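Local coordinates for protein LP04448p (Drosophila melanogaster, PDB 2QK2) that probably binds tubulin through its TOG domains, as in other XMAP215 family members, and tracks growing microtubule plus ends, at residues Ala124-Ser128 with Thr129-Ala133. Numbering follows the deposited sequence.
Sequences AIYAS and TSLEA
Tyr126 reaches past the connection between two helices of the TOG domain's HEAT-repeat array, 112-126 and 131-141, to meet Leu131. Two features define the link: a type I beta turn from Tyr126 to Thr129, and Ser130 as N-cap of the second helix. The tight part comprises the tyrosine ring and Thr129, whose CG2, placed between its own backbone N and carbonyl carbon, packs 3.5 Å from Tyr126 O and also reaches Ile125 O. Although Tyr126 CB points away, CG anti to the backbone N (chi1 176°) brings the ring up to Ser130 C and Leu131; its CE1 lies 3.7 Å from Leu131 CD2, and the two side chains lie at a slant to one another. Leu131 N meets the rim of the ring, 3.6 Å from CE1, and Tyr126 OH lies 3.4 Å from Leu131 CG. A water accepts from Leu131 N and lies 2.6 Å from Tyr126 OH, which also hydrogen-bonds Thr164 OG1. A phenylalanine here would probably leave both the water and Thr164 OG1 without their phenolic partner. Just before the turn, Ile125 O accepts from both Ser128 N and Ser128 OG, the hydroxyl approaching in the carbonyl plane on a lone pair at 2.7 Å. The looser part is the cap end, where partly exposed Ser130 accepts through OG from N of exposed Ala133 at 3.2 Å. The turn itself closes through Thr129 N to Tyr126 O, 2.8 Å long, the donor 57° out of the carbonyl plane.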
ATOM      1  N   ALA A 124      -1.135   4.585   1.939  1.00 21.96           N
ATOM      2  CA  ALA A 124      -1.047   5.471   3.092  1.00 21.72           C
ATOM      3  C   ALA A 124       0.027   4.957   4.046  1.00 22.39           C
ATOM      4  O   ALA A 124       0.778   5.730   4.626  1.00 23.43           O
ATOM      5  CB  ALA A 124      -2.402   5.547   3.802  1.00 20.71           C
ATOM      6  N   ILE A 125       0.109   3.641   4.188  1.00 22.40           N
ATOM      7  CA  ILE A 125       1.093   3.039   5.070  1.00 21.54           C
ATOM      8  C   ILE A 125       2.511   3.237   4.541  1.00 23.08           C
ATOM      9  O   ILE A 125       3.448   3.475   5.314  1.00 21.40           O
ATOM     10  CB  ILE A 125       0.793   1.539   5.266  1.00 20.95           C
ATOM     11  CG1 ILE A 125      -0.533   1.392   6.025  1.00 20.89           C
ATOM     12  CG2 ILE A 125       1.935   0.860   6.021  1.00 23.21           C
ATOM     13  CD1 ILE A 125      -0.925  -0.036   6.325  1.00 18.96           C
ATOM     14  N   TYR A 126       2.670   3.162   3.221  1.00 22.37           N
ATOM     15  CA  TYR A 126       3.985   3.350   2.612  1.00 22.37           C
ATOM     16  C   TYR A 126       4.591   4.698   3.000  1.00 22.63           C
ATOM     17  O   TYR A 126       5.792   4.803   3.246  1.00 22.64           O
ATOM     18  CB  TYR A 126       3.893   3.269   1.085  1.00 22.06           C
ATOM     19  CG  TYR A 126       5.214   3.553   0.407  1.00 23.71           C
ATOM     20  CD1 TYR A 126       6.285   2.670   0.537  1.00 25.26           C
ATOM     21  CD2 TYR A 126       5.413   4.731  -0.317  1.00 24.10           C
ATOM     22  CE1 TYR A 126       7.529   2.950  -0.028  1.00 25.79           C
ATOM     23  CE2 TYR A 126       6.657   5.024  -0.892  1.00 24.63           C
ATOM     24  CZ  TYR A 126       7.710   4.127  -0.738  1.00 27.13           C
ATOM     25  OH  TYR A 126       8.955   4.408  -1.268  1.00 29.32           O
ATOM     26  N   ALA A 127       3.746   5.722   3.047  1.00 24.15           N
ATOM     27  CA  ALA A 127       4.168   7.071   3.392  1.00 26.57           C
ATOM     28  C   ALA A 127       4.886   7.148   4.739  1.00 28.62           C
ATOM     29  O   ALA A 127       5.679   8.064   4.973  1.00 30.88           O
ATOM     30  CB  ALA A 127       2.956   8.004   3.390  1.00 24.47           C
ATOM     31  N   SER A 128       4.620   6.184   5.617  1.00 28.07           N
ATOM     32  CA  SER A 128       5.235   6.163   6.942  1.00 26.48           C
ATOM     33  C   SER A 128       6.481   5.295   6.994  1.00 27.03           C
ATOM     34  O   SER A 128       7.132   5.204   8.031  1.00 29.57           O
ATOM     35  CB  SER A 128       4.239   5.639   7.977  1.00 26.82           C
ATOM     36  OG  SER A 128       4.094   4.228   7.869  1.00 25.43           O
ATOM     37  N   THR A 129       6.818   4.646   5.888  1.00 26.38           N
ATOM     38  CA  THR A 129       7.983   3.773   5.875  1.00 26.24           C
ATOM     39  C   THR A 129       8.780   3.974   4.579  1.00 26.90           C
ATOM     40  O   THR A 129       8.798   5.084   4.044  1.00 28.14           O
ATOM     41  CB  THR A 129       7.523   2.297   6.074  1.00 24.95           C
ATOM     42  OG1 THR A 129       8.659   1.428   6.139  1.00 27.44           O
ATOM     43  CG2 THR A 129       6.593   1.865   4.949  1.00 25.37           C
ATOM     44  N   SER A 130       9.438   2.934   4.071  1.00 28.00           N
ATOM     45  CA  SER A 130      10.220   3.076   2.836  1.00 28.90           C
ATOM     46  C   SER A 130      10.406   1.745   2.125  1.00 29.42           C
ATOM     47  O   SER A 130      10.189   0.684   2.716  1.00 28.70           O
ATOM     48  CB  SER A 130      11.601   3.650   3.151  1.00 30.94           C
ATOM     49  OG  SER A 130      12.379   2.700   3.867  1.00 32.05           O
ATOM     50  N   LEU A 131      10.814   1.797   0.856  1.00 28.54           N
ATOM     51  CA  LEU A 131      11.037   0.569   0.098  1.00 29.10           C
ATOM     52  C   LEU A 131      12.193  -0.205   0.724  1.00 29.22           C
ATOM     53  O   LEU A 131      12.183  -1.434   0.762  1.00 29.91           O
ATOM     54  CB  LEU A 131      11.356   0.872  -1.373  1.00 28.52           C
ATOM     55  CG  LEU A 131      10.263   1.470  -2.265  1.00 28.86           C
ATOM     56  CD1 LEU A 131      10.833   1.707  -3.659  1.00 31.17           C
ATOM     57  CD2 LEU A 131       9.056   0.537  -2.338  1.00 29.54           C
ATOM     58  N   GLU A 132      13.193   0.520   1.218  1.00 30.33           N
ATOM     59  CA  GLU A 132      14.345  -0.116   1.847  1.00 31.28           C
ATOM     60  C   GLU A 132      13.868  -0.968   3.027  1.00 31.37           C
ATOM     61  O   GLU A 132      14.260  -2.129   3.167  1.00 31.58           O
ATOM     62  CB  GLU A 132      15.335   0.955   2.329  1.00 34.41           C
ATOM     63  CG  GLU A 132      16.583   0.428   3.046  1.00 38.02           C
ATOM     64  CD  GLU A 132      17.461  -0.464   2.173  1.00 41.94           C
ATOM     65  OE1 GLU A 132      17.798  -0.070   1.033  1.00 43.17           O
ATOM     66  OE2 GLU A 132      17.830  -1.565   2.634  1.00 44.94           O
ATOM     67  N   ALA A 133      13.000  -0.395   3.855  1.00 30.49           N
ATOM     68  CA  ALA A 133      12.479  -1.104   5.021  1.00 30.79           C
ATOM     69  C   ALA A 133      11.545  -2.262   4.668  1.00 31.75           C
ATOM     70  O   ALA A 133      11.519  -3.279   5.364  1.00 32.72           O
ATOM     71  CB  ALA A 133      11.757  -0.125   5.941  1.00 28.41           C
TER
HETATM   72  O   HOH W   1      11.389   4.345  -0.253  1.00 36.56           O